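Local coordinates for protein type I polyketide synthase PikAII (Streptomyces venezuelae, PDB 3QP9) that probably epimerises the alpha-carbon of a growing polyketide chain, serving as a C2-type ketoreductase of a modular polyketide synthase, at residues 224-227 / 228-231; 359-362 / 363-367; 368-371 / 372-376; 456-460 / 461-465. One frame throughout, in Å; residues are numbered along the deposited sequence.

Contact 1. Residues 224-227 / 228-231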
loop_
_atom_site.group_PDB
_atom_site.type_symbol
_atom_site.label_atom_id
_atom_site.label_comp_id
_atom_site.label_asym_id
_atom_site.label_seq_id
_atom_site.Cartn_x
_atom_site.Cartn_y
_atom_site.Cartn_z
ATOM N N ARG A 224 -16.376 3.953 -10.905
ATOM C CA ARG A 224 -17.280 2.898 -10.510
ATOM C C ARG A 224 -18.559 3.054 -11.304
ATOM O O ARG A 224 -18.769 4.039 -12.037
ATOM C CB ARG A 224 -17.566 2.825 -8.966
ATOM C CG ARG A 224 -16.254 2.555 -8.117
ATOM C CD ARG A 224 -15.765 1.196 -8.381
ATOM N NE ARG A 224 -14.616 0.773 -7.581
ATOM C CZ ARG A 224 -13.332 0.760 -7.988
ATOM N NH1 ARG A 224 -12.389 0.311 -7.154
ATOM N NH2 ARG A 224 -13.011 1.191 -9.194
ATOM N N ALA A 225 -19.401 2.039 -11.213
ATOM C CA ALA A 225 -20.710 2.101 -11.876
ATOM C C ALA A 225 -21.470 3.374 -11.457
ATOM O O ALA A 225 -22.199 3.949 -12.234
ATOM C CB ALA A 225 -21.530 0.825 -11.496
ATOM N N SER A 226 -21.258 3.823 -10.235
ATOM C CA SER A 226 -21.914 5.060 -9.746
ATOM C C SER A 226 -21.427 6.382 -10.306
ATOM O O SER A 226 -22.216 7.348 -10.339
ATOM C CB SER A 226 -21.967 5.069 -8.180
ATOM O OG SER A 226 -20.743 5.446 -7.522
ATOM N N GLY A 227 -20.158 6.449 -10.768
ATOM C CA GLY A 227 -19.557 7.694 -11.197
ATOM C C GLY A 227 -18.092 7.736 -10.716
ATOM O O GLY A 227 -17.454 6.689 -10.562
ATOM N N LEU A 228 -17.566 8.938 -10.498
ATOM C CA LEU A 228 -16.189 9.101 -9.983
ATOM C C LEU A 228 -16.155 9.283 -8.464
ATOM O O LEU A 228 -17.088 9.948 -7.866
ATOM C CB LEU A 228 -15.506 10.261 -10.686
ATOM C CG LEU A 228 -15.436 10.275 -12.197
ATOM C CD1 LEU A 228 -14.968 11.625 -12.681
ATOM C CD2 LEU A 228 -14.489 9.137 -12.672
ATOM N N LEU A 229 -15.163 8.655 -7.832
ATOM C CA LEU A 229 -14.840 8.800 -6.401
ATOM C C LEU A 229 -13.372 9.233 -6.163
ATOM O O LEU A 229 -12.493 8.792 -6.860
ATOM C CB LEU A 229 -15.077 7.501 -5.624
ATOM C CG LEU A 229 -16.542 7.045 -5.626
ATOM C CD1 LEU A 229 -16.825 6.159 -6.909
ATOM C CD2 LEU A 229 -17.055 6.246 -4.335
ATOM N N ALA A 230 -13.120 10.088 -5.166
ATOM C CA ALA A 230 -11.809 10.589 -4.931
ATOM C C ALA A 230 -11.360 10.283 -3.512
ATOM O O ALA A 230 -12.144 10.328 -2.525
ATOM C CB ALA A 230 -11.770 12.121 -5.178
ATOM N N ARG A 231 -10.090 9.977 -3.406
ATOM C CA ARG A 231 -9.468 9.499 -2.163
ATOM C C ARG A 231 -9.227 10.583 -1.107
ATOM O O ARG A 231 -8.666 11.701 -1.399
ATOM C CB ARG A 231 -8.151 8.797 -2.513
ATOM C CG ARG A 231 -7.525 7.949 -1.337
ATOM C CD ARG A 231 -6.567 6.881 -2.004
ATOM N NE ARG A 231 -5.834 6.134 -0.934
ATOM C CZ ARG A 231 -4.731 6.556 -0.303
ATOM N NH1 ARG A 231 -4.151 5.753 0.625
ATOM N NH2 ARG A 231 -4.268 7.790 -0.449
#

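Contact 2. Residues 359-362 / 363-367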
loop_
_atom_site.group_PDB
_atom_site.type_symbol
_atom_site.label_atom_id
_atom_site.label_comp_id
_atom_site.label_asym_id
_atom_site.label_seq_id
_atom_site.Cartn_x
_atom_site.Cartn_y
_atom_site.Cartn_z
ATOM N N ALA A 359 14.080 7.825 -8.643
ATOM C CA ALA A 359 15.077 8.062 -9.726
ATOM C C ALA A 359 16.312 7.210 -9.517
ATOM O O ALA A 359 16.952 6.798 -10.492
ATOM C CB ALA A 359 15.471 9.530 -9.829
ATOM N N ALA A 360 16.613 6.921 -8.252
ATOM C CA ALA A 360 17.884 6.277 -7.891
ATOM C C ALA A 360 17.794 4.767 -7.708
ATOM O O ALA A 360 18.805 4.093 -7.750
ATOM C CB ALA A 360 18.519 6.959 -6.658
ATOM N N THR A 361 16.583 4.229 -7.522
ATOM C CA THR A 361 16.418 2.790 -7.408
ATOM C C THR A 361 16.273 2.125 -8.770
ATOM O O THR A 361 16.457 2.758 -9.800
ATOM C CB THR A 361 15.180 2.378 -6.575
ATOM O OG1 THR A 361 14.757 3.435 -5.702
ATOM C CG2 THR A 361 15.549 1.201 -5.764
ATOM N N ASP A 362 15.961 0.836 -8.749
ATOM C CA ASP A 362 15.762 0.047 -9.949
ATOM C C ASP A 362 14.817 -1.107 -9.614
ATOM O O ASP A 362 14.580 -1.362 -8.435
ATOM C CB ASP A 362 17.107 -0.454 -10.543
ATOM C CG ASP A 362 17.901 -1.367 -9.578
ATOM O OD1 ASP A 362 17.354 -2.343 -9.069
ATOM O OD2 ASP A 362 19.105 -1.134 -9.359
ATOM N N ALA A 363 14.305 -1.785 -10.644
ATOM C CA ALA A 363 13.268 -2.796 -10.525
ATOM C C ALA A 363 13.607 -3.952 -9.609
ATOM O O ALA A 363 12.693 -4.492 -8.987
ATOM C CB ALA A 363 12.804 -3.314 -11.898
ATOM N N ASP A 364 14.893 -4.319 -9.492
ATOM C CA ASP A 364 15.267 -5.431 -8.602
ATOM C C ASP A 364 15.264 -5.020 -7.101
ATOM O O ASP A 364 14.769 -5.755 -6.224
ATOM C CB ASP A 364 16.590 -6.119 -9.043
ATOM C CG ASP A 364 16.468 -6.856 -10.421
ATOM O OD1 ASP A 364 17.343 -6.624 -11.282
ATOM O OD2 ASP A 364 15.534 -7.653 -10.685
ATOM N N ALA A 365 15.811 -3.838 -6.821
ATOM C CA ALA A 365 15.754 -3.233 -5.498
ATOM C C ALA A 365 14.276 -3.043 -4.995
ATOM O O ALA A 365 13.942 -3.428 -3.836
ATOM C CB ALA A 365 16.466 -1.908 -5.552
ATOM N N LEU A 366 13.409 -2.500 -5.871
ATOM C CA LEU A 366 11.986 -2.334 -5.556
ATOM C C LEU A 366 11.389 -3.696 -5.171
ATOM O O LEU A 366 10.739 -3.810 -4.125
ATOM C CB LEU A 366 11.203 -1.724 -6.740
ATOM C CG LEU A 366 9.674 -1.778 -6.705
ATOM C CD1 LEU A 366 9.212 -0.824 -5.628
ATOM C CD2 LEU A 366 8.985 -1.406 -8.047
ATOM N N ALA A 367 11.633 -4.693 -6.041
ATOM C CA ALA A 367 11.145 -6.062 -5.911
ATOM C C ALA A 367 11.552 -6.714 -4.602
ATOM O O ALA A 367 10.722 -7.349 -3.916
ATOM C CB ALA A 367 11.620 -6.896 -7.065
#

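Contact 3. Residues 368-371 / 372-376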
loop_
_atom_site.group_PDB
_atom_site.type_symbol
_atom_site.label_atom_id
_atom_site.label_comp_id
_atom_site.label_asym_id
_atom_site.label_seq_id
_atom_site.Cartn_x
_atom_site.Cartn_y
_atom_site.Cartn_z
ATOM N N ARG A 368 12.811 -6.504 -4.235
ATOM C CA ARG A 368 13.324 -6.943 -2.922
ATOM C C ARG A 368 12.589 -6.310 -1.760
ATOM O O ARG A 368 12.418 -6.952 -0.721
ATOM C CB ARG A 368 14.845 -6.664 -2.768
ATOM C CG ARG A 368 15.762 -7.859 -2.959
ATOM C CD ARG A 368 17.328 -7.455 -2.918
ATOM N NE ARG A 368 17.785 -7.434 -4.295
ATOM C CZ ARG A 368 18.236 -6.388 -4.988
ATOM N NH1 ARG A 368 18.530 -6.573 -6.261
ATOM N NH2 ARG A 368 18.429 -5.185 -4.454
ATOM N N VAL A 369 12.198 -5.040 -1.879
ATOM C CA VAL A 369 11.611 -4.373 -0.734
ATOM C C VAL A 369 10.176 -4.870 -0.643
ATOM O O VAL A 369 9.658 -5.063 0.471
ATOM C CB VAL A 369 11.690 -2.805 -0.819
ATOM C CG1 VAL A 369 10.724 -2.141 0.181
ATOM C CG2 VAL A 369 13.139 -2.249 -0.646
ATOM N N VAL A 370 9.535 -5.104 -1.799
ATOM C CA VAL A 370 8.164 -5.653 -1.806
ATOM C C VAL A 370 8.155 -7.045 -1.122
ATOM O O VAL A 370 7.258 -7.413 -0.327
ATOM C CB VAL A 370 7.619 -5.715 -3.260
ATOM C CG1 VAL A 370 6.299 -6.590 -3.336
ATOM C CG2 VAL A 370 7.466 -4.250 -3.859
ATOM N N THR A 371 9.212 -7.820 -1.409
ATOM C CA THR A 371 9.324 -9.186 -0.878
ATOM C C THR A 371 9.431 -9.120 0.649
ATOM O O THR A 371 8.662 -9.773 1.343
ATOM C CB THR A 371 10.470 -9.996 -1.544
ATOM O OG1 THR A 371 10.260 -10.013 -2.967
ATOM C CG2 THR A 371 10.482 -11.452 -0.959
ATOM N N ALA A 372 10.328 -8.283 1.165
ATOM C CA ALA A 372 10.486 -8.167 2.611
ATOM C C ALA A 372 9.221 -7.722 3.348
ATOM O O ALA A 372 9.058 -8.070 4.536
ATOM C CB ALA A 372 11.627 -7.231 2.936
ATOM N N LYS A 373 8.366 -6.919 2.693
ATOM C CA LYS A 373 7.202 -6.355 3.385
ATOM C C LYS A 373 5.933 -7.168 3.160
ATOM O O LYS A 373 5.056 -7.289 4.041
ATOM C CB LYS A 373 6.945 -4.879 3.037
ATOM C CG LYS A 373 7.885 -3.825 3.603
ATOM C CD LYS A 373 8.271 -3.983 5.070
ATOM C CE LYS A 373 7.542 -3.041 5.988
ATOM N NZ LYS A 373 8.129 -3.072 7.362
ATOM N N ALA A 374 5.853 -7.781 2.011
ATOM C CA ALA A 374 4.590 -8.413 1.584
ATOM C C ALA A 374 4.535 -9.916 1.314
ATOM O O ALA A 374 3.446 -10.492 1.357
ATOM C CB ALA A 374 4.063 -7.671 0.350
ATOM N N THR A 375 5.627 -10.559 0.966
ATOM C CA THR A 375 5.555 -12.003 0.554
ATOM C C THR A 375 5.122 -12.961 1.684
ATOM O O THR A 375 4.305 -13.944 1.460
ATOM C CB THR A 375 6.886 -12.480 -0.063
ATOM O OG1 THR A 375 7.055 -11.765 -1.310
ATOM C CG2 THR A 375 6.857 -14.005 -0.354
ATOM N N ALA A 376 5.680 -12.741 2.864
ATOM C CA ALA A 376 5.217 -13.569 3.996
ATOM C C ALA A 376 3.711 -13.410 4.292
ATOM O O ALA A 376 2.995 -14.361 4.641
ATOM C CB ALA A 376 6.108 -13.326 5.218
#

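Contact 4. Residues 456-460 / 461-465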
loop_
_atom_site.group_PDB
_atom_site.type_symbol
_atom_site.label_atom_id
_atom_site.label_comp_id
_atom_site.label_asym_id
_atom_site.label_seq_id
_atom_site.Cartn_x
_atom_site.Cartn_y
_atom_site.Cartn_z
ATOM N N GLU A 456 14.474 14.039 13.179
ATOM C CA GLU A 456 14.195 15.470 13.353
ATOM C C GLU A 456 13.324 15.999 12.208
ATOM O O GLU A 456 12.423 16.823 12.458
ATOM C CB GLU A 456 15.481 16.303 13.523
ATOM C CG GLU A 456 15.293 17.834 13.629
ATOM C CD GLU A 456 15.037 18.373 15.057
ATOM O OE1 GLU A 456 15.159 19.610 15.249
ATOM O OE2 GLU A 456 14.727 17.589 15.986
ATOM N N ARG A 457 13.587 15.508 10.984
ATOM C CA ARG A 457 12.775 15.845 9.826
ATOM C C ARG A 457 11.273 15.461 10.066
ATOM O O ARG A 457 10.378 16.294 9.877
ATOM C CB ARG A 457 13.289 15.150 8.552
ATOM C CG ARG A 457 12.447 15.480 7.293
ATOM C CD ARG A 457 13.008 14.899 5.981
ATOM N NE ARG A 457 12.308 13.671 5.574
ATOM C CZ ARG A 457 11.197 13.615 4.828
ATOM N NH1 ARG A 457 10.632 14.725 4.367
ATOM N NH2 ARG A 457 10.654 12.434 4.533
ATOM N N LEU A 458 11.054 14.244 10.538
ATOM C CA LEU A 458 9.683 13.722 10.818
ATOM C C LEU A 458 9.020 14.585 11.862
ATOM O O LEU A 458 7.858 14.985 11.759
ATOM C CB LEU A 458 9.785 12.277 11.307
ATOM C CG LEU A 458 9.893 11.150 10.269
ATOM C CD1 LEU A 458 8.589 10.324 10.272
ATOM C CD2 LEU A 458 10.184 11.635 8.806
ATOM N N ARG A 459 9.783 14.898 12.895
ATOM C CA ARG A 459 9.227 15.696 13.976
ATOM C C ARG A 459 8.837 17.079 13.502
ATOM O O ARG A 459 7.789 17.588 13.894
ATOM C CB ARG A 459 10.169 15.736 15.189
ATOM C CG ARG A 459 10.089 14.392 15.933
ATOM C CD ARG A 459 10.821 14.396 17.258
ATOM N NE ARG A 459 12.249 14.372 17.010
ATOM C CZ ARG A 459 12.938 13.274 16.706
ATOM N NH1 ARG A 459 14.253 13.392 16.486
ATOM N NH2 ARG A 459 12.327 12.080 16.633
ATOM N N ARG A 460 9.646 17.650 12.615
ATOM C CA ARG A 460 9.384 18.971 12.120
ATOM C C ARG A 460 8.195 18.992 11.162
ATOM O O ARG A 460 7.534 20.018 11.043
ATOM C CB ARG A 460 10.641 19.517 11.409
ATOM C CG ARG A 460 10.996 20.982 11.731
ATOM C CD ARG A 460 12.096 21.479 10.788
ATOM N NE ARG A 460 11.690 21.247 9.396
ATOM C CZ ARG A 460 12.285 20.385 8.568
ATOM N NH1 ARG A 460 13.346 19.685 8.977
ATOM N NH2 ARG A 460 11.828 20.226 7.331
ATOM N N LEU A 461 7.996 17.900 10.416
ATOM C CA LEU A 461 6.740 17.618 9.710
ATOM C C LEU A 461 5.548 17.309 10.641
ATOM O O LEU A 461 4.472 16.997 10.185
ATOM C CB LEU A 461 6.942 16.445 8.786
ATOM C CG LEU A 461 6.870 16.748 7.301
ATOM C CD1 LEU A 461 7.945 16.007 6.565
ATOM C CD2 LEU A 461 5.460 16.288 6.867
ATOM N N GLY A 462 5.753 17.412 11.941
ATOM C CA GLY A 462 4.679 17.179 12.895
ATOM C C GLY A 462 4.323 15.719 13.190
ATOM O O GLY A 462 3.260 15.472 13.701
ATOM N N LEU A 463 5.210 14.778 12.907
ATOM C CA LEU A 463 4.996 13.358 13.241
ATOM C C LEU A 463 5.738 13.040 14.548
ATOM O O LEU A 463 7.006 13.112 14.568
ATOM C CB LEU A 463 5.450 12.413 12.107
ATOM C CG LEU A 463 4.627 12.386 10.797
ATOM C CD1 LEU A 463 5.272 11.480 9.826
ATOM C CD2 LEU A 463 3.221 11.813 11.040
ATOM N N ARG A 464 4.979 12.790 15.615
ATOM C CA ARG A 464 5.529 12.522 16.957
ATOM C C ARG A 464 5.619 11.004 17.149
ATOM O O ARG A 464 4.576 10.343 17.112
ATOM C CB ARG A 464 4.645 13.157 18.058
ATOM C CG ARG A 464 5.341 13.161 19.472
ATOM C CD ARG A 464 4.507 13.479 20.756
ATOM N NE ARG A 464 4.099 14.878 20.866
ATOM C CZ ARG A 464 4.744 15.802 21.574
ATOM N NH1 ARG A 464 5.855 15.474 22.240
ATOM N NH2 ARG A 464 4.293 17.055 21.608
ATOM N N PRO A 465 6.839 10.437 17.362
ATOM C CA PRO A 465 6.911 8.974 17.523
ATOM C C PRO A 465 5.971 8.446 18.580
ATOM O O PRO A 465 5.762 9.105 19.627
ATOM C CB PRO A 465 8.357 8.712 17.958
ATOM C CG PRO A 465 9.134 9.988 17.517
ATOM C CD PRO A 465 8.183 11.001 17.029
#

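Contact 1. Residues 224-227 / 228-231
Leu229 lays its CD1 methyl against the turn formed by residues 224-227, and most of the apolar contact passes through this one atom. CG of Arg224 lies 3.8 Å from Leu229 CD1, and the two side chains cross at about a right angle. Ser226 OG stands 4.0 Å from the same methyl, a van der Waals neighbour, while the carbonyl O of Gly227 approaches Leu229 CD1 to 3.7 Å. Leu228, the residue before, points away from the turn and packs on Val211 of helix 202-212, with only CB and CG brushing the Gly227 carbonyl carbon.

The polar bonding belongs to the backbone and to the arginine. Arg224 N donates to Gly227 O at 3.0 Å, and Gly227 N returns a bond to Arg224 O at 3.1 Å, which closes a type I turn with Ala225 and Ser226 at its corners. Gly227 leaves the turn at a phi of 140°, a conformation in which a beta-carbon would press on the preceding carbonyl. The Arg224 chain bends at chi2 (-68°); its aliphatic part faces Leu229, while the guanidinium continues to salt bridges, NE with Asp165 and NH1 with Asp195. Its buried polar end thus ties the turn to neighbouring parts of the fold.

Beyond the turn, Leu229 pairs with Ala222 and Arg231 with Gln220, whereas Leu228 and Ala230 bond to Leu37 and Lys35 on the other flank. Such an antiparallel pair, closed by reciprocal bonds around two corner residues, is a two-residue beta-hairpin, here joining strands 220-224 and 227-235.

Contact 2. Residues 359-362 / 363-367
The chain comes into Asp362 extended and then coils at once into helix 363-386, its first turn closed by Leu366 N donating to Asp362 O at 3.0 Å with a nearly straight N-H...O angle of 171°. The Asp362 side chain folds back over the amides of the first turn. Its CG sits between the backbone N and the carbonyl carbon (chi1 61°), which swings OD1 across the helix start. Ala365 N meets Asp362 OD1 at 3.1 Å, almost in line with the C-O bond, and Asp364 N adds a weak, bent bond to this oxygen at 3.2 Å. One carboxylate oxygen therefore serves two amides of the first turn.

On another side of the cap, CG2 of Thr361 presses on Ala365 CB at 3.2 Å, tighter than ordinary methyl contact. The threonine chi1 of -22° is far from staggered, in keeping with a strained fit. Its hydroxyl turns instead to the carbonyl of Pro357. Leu366 directs the end of its side chain away from the cap, between helices 130-144 and 413-426.

With Asp362 as N-cap, a carboxylate stands at the positive end of the helix dipole, which would probably favour its ionised form. The nearby Asp364 carboxylate, with its OD1 4.8 Å from Asp362 OD1, would oppose this somewhat, although it too should gain from the helix end.

Contact 3. Residues 368-371 / 372-376
Peptide planes are the flat groups joining Arg368, Val369, Val370 and Thr371 to the next turn, and the amide donors meet the carbonyl oxygens of these planes at different tilts. Ala374 N meets Val370 O at 2.8 Å nearly in line with the carbonyl. Ala372 N, 3.1 Å from Arg368 O, is tilted 31° out of the plane of its acceptor. Thr375 N bonds to Thr371 O at 3.2 Å with a smaller tilt. Lys373 N is shared: it donates to Val369 O at 3.2 Å and, weakly, to Val370 O, so the latter oxygen receives two amides just where the helix widens into a pi-type turn at 372-375.

Thr371 and Thr375, one turn apart, run alongside each other in the same direction. In both, OG1 stands beside the backbone N and CG2 opposite it, a shared torsion that brings the methyl CG2 of Thr371 to 3.5 Å from Thr375 OG1. Each hydroxyl has a carbonyl partner elsewhere, Thr371 with Ala367 and Thr375 with Ala126. Apolar packing is light, Val370 CG1 standing 4.4 Å from Ala374 CB.

Lys373 starts over Val369 O, its CB 3.7 Å away, then bends at chi2 (-44°) and again at chi3, leaving the turn. NZ is held by the carbonyl of Pro351 and weakly by that of Pro350, and the lysine chain packs on Tyr415 and Thr419 of helix 413-426. A lysine on this helix beside a tyrosine of the next one is consistent with the Lys-Tyr pair of the ketoreductase active site, built on the Rossmann fold.

Contact 4. Residues 456-460 / 461-465
Leu458 and Leu463 make the close-packed side of this helix end: their CD1 methyls meet at 3.5 Å as the two side chains cross obliquely, and Leu463 is buried, touching Val491 beyond. Backbone bonds close the same helix end. Leu463 N reaches back to Leu458 O at 2.9 Å, with the donor tilted 33° from the carbonyl plane. Within that wider loop Gly462 N bonds to Arg459 O at 2.8 Å, but from well above the plane of the carbonyl. One step earlier, Leu461 N still makes the ordinary helical bond to Arg457 O at 2.9 Å. Arg459 CA-H also points at the carbonyl of Leu463, the CA and O atoms 3.5 Å apart.

The outer side is looser and carries arginines. Arg457 runs alongside Leu461, and its NH1 comes within 3.7 Å of Leu461 CD1, an oblique touch without a bond. Arg459 bends at chi3 (-73°), bringing NH2 to the carbonyl of Thr450; Pro465 CG meets the edge of this guanidinium, 3.9 Å from NH2, and the proline crosses the arginine side chain at about a right angle. Arg460, exposed, contributes little beyond its CB beside Leu461 N.

Gly462 turns the chain with a positive phi of 78°, and its backbone then bonds to Asp492. The six-to-one bond (Leu463 to Leu458) and five-to-two bond (Gly462 to Arg459) around this left-handed glycine define a Schellman motif, whose usual apolar contact joins Leu458 and Leu463; it ends helix 453-460 and leads toward helix 468-481.

In the fold
Contacts 2 and 3 follow one another on helix 363-386, their centres about 13 Å apart, the first starting the helix, the second lying within it; both send side chains onto helix 413-426. Contact 3 has most of its touching residues buried; contact 4 is a surface contact, and contacts 1 and 2 are intermediate. Contacts 2 and 4 cap opposite ends of two different helices: a carboxylate takes up first-turn amides in one, backbone amides close on the last carbonyls in the other. Contact 1 joins strands, and its arginine is anchored by aspartates outside the hairpin. Contacts 1 and 3 lie on opposite sides of the chain centre, about 31 Å between centres.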